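Side-chain contacts in cytidylate kinase-like family protein (Eubacterium ventriosum, PDB 3FDI), which is of unknown function but, as a cytidylate kinase-like protein of the P-loop NTPase clan, probably binds nucleotides and may transfer phosphate between them: residues B[91-94]-B[95-99]; B[139-142]-B[143-146]; B[157-160]-B[161-165]; B[182-185]-B[186-189]. One frame throughout, in Å; residues are numbered along the deposited sequence.

Interaction 1. Residues B[91-94]-B[95-99]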
loop_
_atom_site.group_PDB
_atom_site.type_symbol
_atom_site.label_atom_id
_atom_site.label_comp_id
_atom_site.label_asym_id
_atom_site.label_seq_id
_atom_site.Cartn_x
_atom_site.Cartn_y
_atom_site.Cartn_z
ATOM N N ARG B 91 -7.041 3.274 27.524
ATOM C CA ARG B 91 -7.180 1.900 27.936
ATOM C C ARG B 91 -7.742 1.823 29.370
ATOM O O ARG B 91 -8.641 1.049 29.635
ATOM C CB ARG B 91 -5.814 1.212 27.831
ATOM C CG ARG B 91 -5.795 -0.301 28.120
ATOM C CD ARG B 91 -4.393 -0.814 28.538
ATOM N NE ARG B 91 -3.952 -0.155 29.765
ATOM C CZ ARG B 91 -4.286 -0.508 31.005
ATOM N NH1 ARG B 91 -5.073 -1.562 31.262
ATOM N NH2 ARG B 91 -3.854 0.232 32.009
ATOM N N LYS B 92 -7.210 2.623 30.279
ATOM C CA LYS B 92 -7.693 2.646 31.662
ATOM C C LYS B 92 -9.133 3.106 31.749
ATOM O O LYS B 92 -9.920 2.490 32.447
ATOM C CB LYS B 92 -6.829 3.548 32.556
ATOM C CG LYS B 92 -5.535 2.901 33.006
ATOM C CD LYS B 92 -4.729 3.825 33.957
ATOM C CE LYS B 92 -3.384 3.184 34.385
ATOM N NZ LYS B 92 -2.686 3.872 35.531
ATOM N N LYS B 93 -9.463 4.202 31.071
ATOM C CA LYS B 93 -10.821 4.705 31.099
ATOM C C LYS B 93 -11.776 3.651 30.531
ATOM O O LYS B 93 -12.857 3.428 31.093
ATOM C CB LYS B 93 -10.964 6.031 30.348
ATOM C CG LYS B 93 -10.308 7.234 31.017
ATOM C CD LYS B 93 -10.909 7.543 32.396
ATOM C CE LYS B 93 -10.742 9.011 32.756
ATOM N NZ LYS B 93 -11.129 9.380 34.152
ATOM N N ALA B 94 -11.399 3.003 29.432
ATOM C CA ALA B 94 -12.253 1.946 28.894
ATOM C C ALA B 94 -12.380 0.696 29.770
ATOM O O ALA B 94 -13.482 0.180 29.925
ATOM C CB ALA B 94 -11.804 1.529 27.505
ATOM N N ASN B 95 -11.264 0.201 30.296
ATOM C CA ASN B 95 -11.184 -1.200 30.746
ATOM C C ASN B 95 -11.169 -1.373 32.228
ATOM O O ASN B 95 -11.603 -2.398 32.732
ATOM C CB ASN B 95 -9.948 -1.907 30.205
ATOM C CG ASN B 95 -10.001 -2.078 28.725
ATOM O OD1 ASN B 95 -11.057 -1.895 28.090
ATOM N ND2 ASN B 95 -8.850 -2.378 28.133
ATOM N N GLU B 96 -10.637 -0.381 32.917
ATOM C CA GLU B 96 -10.554 -0.427 34.353
ATOM C C GLU B 96 -11.668 0.417 34.988
ATOM O O GLU B 96 -12.316 -0.046 35.905
ATOM C CB GLU B 96 -9.165 0.021 34.804
ATOM C CG GLU B 96 -8.033 -0.845 34.222
ATOM C CD GLU B 96 -6.620 -0.441 34.690
ATOM O OE1 GLU B 96 -6.464 0.555 35.463
ATOM O OE2 GLU B 96 -5.659 -1.128 34.256
ATOM N N GLU B 97 -11.911 1.628 34.494
ATOM C CA GLU B 97 -12.955 2.483 35.062
ATOM C C GLU B 97 -14.297 2.220 34.435
ATOM O O GLU B 97 -15.313 2.689 34.945
ATOM C CB GLU B 97 -12.622 3.965 34.874
ATOM C CG GLU B 97 -11.413 4.442 35.650
ATOM C CD GLU B 97 -11.121 5.918 35.419
ATOM O OE1 GLU B 97 -9.932 6.289 35.418
ATOM O OE2 GLU B 97 -12.068 6.711 35.226
ATOM N N LYS B 98 -14.288 1.518 33.302
ATOM C CA LYS B 98 -15.503 1.148 32.578
ATOM C C LYS B 98 -16.378 2.348 32.201
ATOM O O LYS B 98 -17.617 2.270 32.156
ATOM C CB LYS B 98 -16.306 0.131 33.373
ATOM C CG LYS B 98 -15.664 -1.238 33.460
ATOM C CD LYS B 98 -15.755 -1.999 32.134
ATOM C CE LYS B 98 -15.480 -3.478 32.370
ATOM N NZ LYS B 98 -15.662 -4.331 31.179
ATOM N N GLU B 99 -15.716 3.436 31.850
ATOM C CA GLU B 99 -16.408 4.634 31.434
ATOM C C GLU B 99 -16.894 4.530 29.987
ATOM O O GLU B 99 -16.281 3.845 29.149
ATOM C CB GLU B 99 -15.465 5.820 31.579
ATOM C CG GLU B 99 -16.112 7.136 31.249
ATOM C CD GLU B 99 -15.212 8.333 31.454
ATOM O OE1 GLU B 99 -13.965 8.175 31.476
ATOM O OE2 GLU B 99 -15.770 9.445 31.589
#
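Arg-91 reaches Glu-96 across the C-terminal end of helix 81-95, where the chain turns toward strand 101-104 through a positive-phi residue, Lys-98. Asn-95 N to Arg-91 O and Glu-96 N to Lys-92 O end the regular bond pattern. Wider bonds follow. Lys-92 O also takes Glu-97 N, a five-residue step, and Glu-99 N reaches back to Lys-93 O at 3.0 Å.

The tight side holds Arg-91, Ala-94 and Asn-95. Ala-94 CB lies 3.6 Å from Asn-95 OD1 and packs on Leu-112 and Phe-101. The amide of Asn-95 sits across the Arg-91 chain, its ND2 3.7 Å from Arg-91 CG. Its OD1 is taken by Asn-115 ND2. Arg-91 bends at chi3 (61°), and this brings its guanidinium end-on to Glu-96. The guanidinium is also bonded to Asn-88 through NH2 and makes a cation-pi contact with Phe-57.

The solvent side belongs to Lys-92, Glu-96 and Glu-97, with Lys-93 partly exposed. Lys-93 bends at chi2 (-62°) and runs beside Glu-97 and Glu-99. Its NZ bridges to Glu-97 OE2 at 3.0 Å on the syn side. Lys-92 is extended, and its CG comes closest, 3.5 Å from Glu-96 OE1. On the Arg-91 side, NH1 (3.1 Å) and NH2 (3.2 Å) both grip the single atom Glu-96 OE2, from above one face of the carboxylate.

Interaction 2. Residues B[139-142]-B[143-146]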
loop_
_atom_site.group_PDB
_atom_site.type_symbol
_atom_site.label_atom_id
_atom_site.label_comp_id
_atom_site.label_asym_id
_atom_site.label_seq_id
_atom_site.Cartn_x
_atom_site.Cartn_y
_atom_site.Cartn_z
ATOM N N GLY B 139 -11.356 29.910 6.752
ATOM C CA GLY B 139 -11.238 31.229 6.120
ATOM C C GLY B 139 -10.195 31.208 5.030
ATOM O O GLY B 139 -9.370 32.107 4.933
ATOM N N VAL B 140 -10.248 30.178 4.204
ATOM C CA VAL B 140 -9.175 29.868 3.290
ATOM C C VAL B 140 -9.786 29.686 1.895
ATOM O O VAL B 140 -11.000 29.493 1.771
ATOM C CB VAL B 140 -8.440 28.589 3.806
ATOM C CG1 VAL B 140 -9.098 27.295 3.288
ATOM C CG2 VAL B 140 -6.993 28.622 3.465
ATOM N N ASP B 141 -8.955 29.757 0.855
ATOM C CA ASP B 141 -9.406 29.495 -0.523
ATOM C C ASP B 141 -9.414 28.000 -0.868
ATOM O O ASP B 141 -8.992 27.154 -0.060
ATOM C CB ASP B 141 -8.539 30.254 -1.538
ATOM C CG ASP B 141 -7.126 29.694 -1.670
ATOM O OD1 ASP B 141 -6.789 28.693 -1.036
ATOM O OD2 ASP B 141 -6.327 30.270 -2.423
ATOM N N GLU B 142 -9.886 27.685 -2.074
ATOM C CA GLU B 142 -9.989 26.297 -2.527
ATOM C C GLU B 142 -8.619 25.591 -2.513
ATOM O O GLU B 142 -8.506 24.478 -1.959
ATOM C CB GLU B 142 -10.615 26.200 -3.925
ATOM C CG GLU B 142 -10.698 24.776 -4.426
ATOM C CD GLU B 142 -11.178 24.625 -5.841
ATOM O OE1 GLU B 142 -11.241 25.619 -6.573
ATOM O OE2 GLU B 142 -11.483 23.482 -6.233
ATOM N N LYS B 143 -7.623 26.240 -3.139
ATOM C CA LYS B 143 -6.248 25.735 -3.281
ATOM C C LYS B 143 -5.713 25.294 -1.929
ATOM O O LYS B 143 -5.319 24.146 -1.743
ATOM C CB LYS B 143 -5.337 26.830 -3.890
ATOM C CG LYS B 143 -3.808 26.507 -4.021
ATOM C CD LYS B 143 -2.958 27.793 -4.436
ATOM C CE LYS B 143 -1.446 27.469 -4.607
ATOM N NZ LYS B 143 -0.693 28.414 -5.484
ATOM N N THR B 144 -5.726 26.213 -0.976
ATOM C CA THR B 144 -5.268 25.911 0.367
ATOM C C THR B 144 -6.078 24.787 1.021
ATOM O O THR B 144 -5.504 23.889 1.594
ATOM C CB THR B 144 -5.328 27.144 1.237
ATOM O OG1 THR B 144 -4.594 28.169 0.589
ATOM C CG2 THR B 144 -4.688 26.893 2.612
ATOM N N ALA B 145 -7.402 24.864 0.930
ATOM C CA ALA B 145 -8.279 23.861 1.492
ATOM C C ALA B 145 -7.802 22.512 1.058
ATOM O O ALA B 145 -7.602 21.623 1.890
ATOM C CB ALA B 145 -9.693 24.087 1.034
ATOM N N LEU B 146 -7.588 22.336 -0.240
ATOM C CA LEU B 146 -7.234 20.999 -0.720
ATOM C C LEU B 146 -5.842 20.519 -0.303
ATOM O O LEU B 146 -5.631 19.328 -0.098
ATOM C CB LEU B 146 -7.485 20.820 -2.229
ATOM C CG LEU B 146 -8.874 20.196 -2.480
ATOM C CD1 LEU B 146 -9.848 21.269 -2.962
ATOM C CD2 LEU B 146 -8.854 19.001 -3.442
#
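Asp-141 caps the start of helix 142-163 by bonding Thr-144, three residues on. Its side chain leaves the backbone with CG between N and the carbonyl carbon (chi1 71°). That turns the carboxylate from CB forward over the first turn. CG comes within 3.7 Å of Thr-144 OG1. OD1 does the work: it accepts Thr-144 N at 2.7 Å and Thr-144 OG1 at 2.8 Å. Both donors lie on the syn side, but they approach from opposite faces of the carboxylate plane. OD2 lies 3.9 Å from Lys-143 CB.

Below the cap, Ala-145 N bonds to Asp-141 O and Leu-146 N to Glu-142 O, the first regular helix bonds. Val-140, just before the cap, rests its CG1 4.0 Å from Ala-145 CB. This is the pairing of a hydrophobic staple. Ala-145 packs onward against Val-134 and Met-135 of helix 127-138, and Thr-144 touches Pro-68 of the second subunit.

The N-cap oxygen thus satisfies an amide that has no earlier helix carbonyl to bond. A carboxylate at this end of a helix would be favoured by the helix dipole and probably stays ionised.

Interaction 3. Residues B[157-160]-B[161-165]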
loop_
_atom_site.group_PDB
_atom_site.type_symbol
_atom_site.label_atom_id
_atom_site.label_comp_id
_atom_site.label_asym_id
_atom_site.label_seq_id
_atom_site.Cartn_x
_atom_site.Cartn_y
_atom_site.Cartn_z
ATOM N N LYS B 157 -2.783 9.296 8.680
ATOM C CA LYS B 157 -2.416 8.008 8.143
ATOM C C LYS B 157 -1.061 7.581 8.686
ATOM O O LYS B 157 -0.901 6.455 9.124
ATOM C CB LYS B 157 -2.406 8.069 6.616
ATOM C CG LYS B 157 -1.781 6.893 5.902
ATOM C CD LYS B 157 -2.112 6.933 4.356
ATOM C CE LYS B 157 -1.185 6.002 3.542
ATOM N NZ LYS B 157 -1.693 5.722 2.120
ATOM N N VAL B 158 -0.118 8.517 8.701
ATOM C CA VAL B 158 1.198 8.229 9.202
ATOM C C VAL B 158 1.155 7.904 10.684
ATOM O O VAL B 158 1.727 6.917 11.106
ATOM C CB VAL B 158 2.203 9.399 8.901
ATOM C CG1 VAL B 158 3.281 9.475 9.926
ATOM C CG2 VAL B 158 2.796 9.229 7.527
ATOM N N TYR B 159 0.480 8.728 11.469
ATOM C CA TYR B 159 0.394 8.480 12.903
ATOM C C TYR B 159 -0.225 7.083 13.159
ATOM O O TYR B 159 0.348 6.252 13.854
ATOM C CB TYR B 159 -0.389 9.613 13.580
ATOM C CG TYR B 159 -0.886 9.298 14.998
ATOM C CD1 TYR B 159 -0.000 9.314 16.129
ATOM C CD2 TYR B 159 -2.217 8.981 15.208
ATOM C CE1 TYR B 159 -0.454 9.016 17.419
ATOM C CE2 TYR B 159 -2.684 8.715 16.479
ATOM C CZ TYR B 159 -1.805 8.736 17.574
ATOM O OH TYR B 159 -2.337 8.404 18.776
ATOM N N HIS B 160 -1.374 6.836 12.538
ATOM C CA HIS B 160 -2.101 5.586 12.692
ATOM C C HIS B 160 -1.318 4.363 12.228
ATOM O O HIS B 160 -1.323 3.338 12.919
ATOM C CB HIS B 160 -3.422 5.620 11.929
ATOM C CG HIS B 160 -4.290 4.420 12.179
ATOM N ND1 HIS B 160 -4.149 3.242 11.482
ATOM C CD2 HIS B 160 -5.324 4.224 13.040
ATOM C CE1 HIS B 160 -5.028 2.361 11.929
ATOM N NE2 HIS B 160 -5.775 2.943 12.846
ATOM N N ASN B 161 -0.707 4.438 11.040
ATOM C CA ASN B 161 -0.055 3.230 10.463
ATOM C C ASN B 161 1.303 2.996 11.084
ATOM O O ASN B 161 1.916 1.926 10.946
ATOM C CB ASN B 161 0.036 3.285 8.919
ATOM C CG ASN B 161 -1.365 3.317 8.226
ATOM O OD1 ASN B 161 -2.424 3.134 8.874
ATOM N ND2 ASN B 161 -1.361 3.567 6.899
ATOM N N PHE B 162 1.817 4.005 11.772
ATOM C CA PHE B 162 3.016 3.775 12.520
ATOM C C PHE B 162 2.694 2.904 13.733
ATOM O O PHE B 162 3.408 1.938 13.972
ATOM C CB PHE B 162 3.664 5.056 12.998
ATOM C CG PHE B 162 4.955 4.814 13.773
ATOM C CD1 PHE B 162 6.078 4.319 13.125
ATOM C CD2 PHE B 162 5.016 5.020 15.137
ATOM C CE1 PHE B 162 7.258 4.102 13.813
ATOM C CE2 PHE B 162 6.202 4.793 15.851
ATOM C CZ PHE B 162 7.327 4.350 15.195
ATOM N N TYR B 163 1.653 3.241 14.500
ATOM C CA TYR B 163 1.389 2.502 15.743
ATOM C C TYR B 163 0.561 1.240 15.581
ATOM O O TYR B 163 0.640 0.342 16.428
ATOM C CB TYR B 163 0.752 3.368 16.802
ATOM C CG TYR B 163 1.670 4.406 17.327
ATOM C CD1 TYR B 163 2.680 4.079 18.226
ATOM C CD2 TYR B 163 1.539 5.736 16.941
ATOM C CE1 TYR B 163 3.526 5.053 18.728
ATOM C CE2 TYR B 163 2.384 6.703 17.418
ATOM C CZ TYR B 163 3.356 6.357 18.311
ATOM O OH TYR B 163 4.179 7.337 18.763
ATOM N N CYS B 164 -0.185 1.131 14.500
ATOM C CA CYS B 164 -1.048 -0.007 14.272
ATOM C C CYS B 164 -0.561 -0.781 13.082
ATOM O O CYS B 164 0.198 -0.245 12.247
ATOM C CB CYS B 164 -2.460 0.475 13.965
ATOM S SG CYS B 164 -3.138 1.750 15.078
ATOM N N GLU B 165 -1.005 -2.026 12.985
ATOM C CA GLU B 165 -0.749 -2.876 11.815
ATOM C C GLU B 165 -1.910 -2.804 10.825
ATOM O O GLU B 165 -1.732 -2.976 9.648
ATOM C CB GLU B 165 -0.574 -4.323 12.260
ATOM C CG GLU B 165 0.704 -4.572 13.140
ATOM C CD GLU B 165 0.787 -6.024 13.643
ATOM O OE1 GLU B 165 -0.274 -6.697 13.621
ATOM O OE2 GLU B 165 1.891 -6.504 14.037
#
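His-160 is met by two neighbours at very different angles. Cys-164 SG stands over one face of the imidazole, 3.7 Å from the ring centroid and only 13° off the normal. This is a sulfur-aromatic contact. Asn-161 OD1 comes in at the ring edge instead and accepts ND1 at 3.1 Å, a nearly straight bond lying in the amide carbonyl plane. Ring and amide planes are 77° apart. With CG beside its own backbone N (chi1 -63°), Asn-161 folds back along the helix, and its ND2 comes 3.5 Å from Lys-157 CG. The polar ends have partners beyond the turn: His-160 NE2 bonds Glu-109 OE2, and Asn-161 OD1 also accepts from Trp-168 N.

The turn is the C-terminal end of helix 142-163, in the P-loop-type kinase fold. Cys-164 is the first residue to leave the helix, and its N still bonds His-160 O at 2.9 Å. On another side of the helix Tyr-159 and Tyr-163 meet obliquely. Their centroids are 5.5 Å apart, with Tyr-159 CE1 3.7 Å from Tyr-163 CE2. Phe-162 CD2 lies over the centre of one Tyr-163 face, and Tyr-163 also meets Phe-87 edge-to-face. Lys-154 of the second subunit donates through NZ to the carbonyl oxygens of Asn-161, Phe-162 and Cys-164.

Interaction 4. Residues B[182-185]-B[186-189]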
loop_
_atom_site.group_PDB
_atom_site.type_symbol
_atom_site.label_atom_id
_atom_site.label_comp_id
_atom_site.label_asym_id
_atom_site.label_seq_id
_atom_site.Cartn_x
_atom_site.Cartn_y
_atom_site.Cartn_z
ATOM N N LYS B 182 -23.530 12.639 -0.355
ATOM C CA LYS B 182 -24.887 12.300 -0.705
ATOM C C LYS B 182 -25.793 12.351 0.503
ATOM O O LYS B 182 -26.976 12.465 0.364
ATOM C CB LYS B 182 -24.949 10.930 -1.348
ATOM C CG LYS B 182 -24.103 10.769 -2.578
ATOM C CD LYS B 182 -24.293 9.406 -3.212
ATOM C CE LYS B 182 -23.483 9.255 -4.466
ATOM N NZ LYS B 182 -22.915 7.903 -4.672
ATOM N N VAL B 183 -25.232 12.268 1.691
ATOM C CA VAL B 183 -25.995 12.398 2.930
ATOM C C VAL B 183 -25.295 13.341 3.894
ATOM O O VAL B 183 -24.071 13.528 3.799
ATOM C CB VAL B 183 -26.175 11.074 3.644
ATOM C CG1 VAL B 183 -27.002 10.105 2.770
ATOM C CG2 VAL B 183 -24.777 10.467 4.052
ATOM N N ASP B 184 -26.069 13.938 4.810
ATOM C CA ASP B 184 -25.549 14.972 5.737
ATOM C C ASP B 184 -25.076 14.343 7.042
ATOM O O ASP B 184 -25.222 13.110 7.224
ATOM C CB ASP B 184 -26.608 16.081 6.004
ATOM C CG ASP B 184 -27.842 15.571 6.753
ATOM O OD1 ASP B 184 -27.808 14.497 7.389
ATOM O OD2 ASP B 184 -28.894 16.239 6.688
ATOM N N VAL B 185 -24.551 15.183 7.943
ATOM C CA VAL B 185 -23.989 14.752 9.236
ATOM C C VAL B 185 -25.031 14.109 10.161
ATOM O O VAL B 185 -24.729 13.188 10.911
ATOM C CB VAL B 185 -23.273 15.959 9.981
ATOM C CG1 VAL B 185 -22.709 15.530 11.344
ATOM C CG2 VAL B 185 -22.153 16.506 9.119
ATOM N N ASP B 186 -26.253 14.632 10.130
ATOM C CA ASP B 186 -27.343 14.037 10.888
ATOM C C ASP B 186 -27.689 12.640 10.432
ATOM O O ASP B 186 -28.027 11.823 11.260
ATOM C CB ASP B 186 -28.567 14.919 10.870
ATOM C CG ASP B 186 -28.562 15.901 12.004
ATOM O OD1 ASP B 186 -29.576 16.021 12.686
ATOM O OD2 ASP B 186 -27.521 16.514 12.262
ATOM N N THR B 187 -27.565 12.352 9.133
ATOM C CA THR B 187 -27.916 11.046 8.617
ATOM C C THR B 187 -26.857 10.008 9.009
ATOM O O THR B 187 -27.212 8.917 9.414
ATOM C CB THR B 187 -28.119 11.050 7.094
ATOM O OG1 THR B 187 -29.293 11.812 6.754
ATOM C CG2 THR B 187 -28.303 9.611 6.565
ATOM N N ALA B 188 -25.573 10.376 8.883
ATOM C CA ALA B 188 -24.444 9.561 9.345
ATOM C C ALA B 188 -24.514 9.284 10.851
ATOM O O ALA B 188 -24.328 8.176 11.289
ATOM C CB ALA B 188 -23.116 10.247 8.980
ATOM N N THR B 189 -24.801 10.291 11.643
ATOM C CA THR B 189 -24.889 10.111 13.081
ATOM C C THR B 189 -25.986 9.087 13.412
ATOM O O THR B 189 -25.768 8.165 14.223
ATOM C CB THR B 189 -25.137 11.477 13.763
ATOM O OG1 THR B 189 -24.077 12.367 13.390
ATOM C CG2 THR B 189 -25.192 11.353 15.260
#
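The carboxylate of Asp-184 and the peptide carbonyl of Val-185 are the flat groups that hold Thr-187 and Thr-189. Asp-184 OD1 is met by Thr-187 N at 2.8 Å, nearly in line with its C-O bond. Thr-187 OG1 lies 3.1 Å from Asp-184 OD1 and is also hydrogen-bonded to Ser-198 OG of the third subunit; which of the two takes its proton is not settled. The Val-185 carbonyl is approached from both faces. Thr-189 N (3.0 Å) comes to Val-185 O from one face and Thr-189 OG1 (2.7 Å) from the other. Thr-189 OG1 stands beside its own backbone N (chi1 -57°), which points it at the carbonyl one turn earlier. One oxygen thus satisfies a backbone and a hydroxyl donor together.

This is the N-cap of helix 185-197, with Asp-184 as the cap residue. Asp-184 O also serves the turn: it takes Ala-188 N at 3.2 Å in the carbonyl plane, and Thr-187 N weakly. Before the cap, Val-183 lies across Thr-187 at about a right angle, its CB 3.9 Å from Thr-187 CG2. Val-183 also packs on Tyr-195 of the third subunit.

The inner side of the turn closes on the sheet. Val-185 and Ala-188 rest on Ile-180 of strand 176-180. Val-185 and Thr-189 touch Val-22 of helix 19-30, and Asp-186 forms a salt bridge to Lys-25 of that helix.

How the interactions relate
The four contacts follow one another along the chain, and none touches another. Interaction 1 ends helix 81-95 just before strand 101-104. Interactions 2 and 3 mark the two ends of helix 142-163, their centres about 27 Å apart. Interaction 4 starts helix 185-197 just after strand 176-180, an outermost strand of the parallel sheet. Two contacts are therefore N-caps built on an aspartate, and two are helix C-terminal ends. Interactions 1 and 2 lie on opposite sides of the chain's centre, their own centres about 40 Å apart. Interactions 2 and 3 meet the second subunit and interaction 4 the third, so three of the four helix ends lie at subunit interfaces.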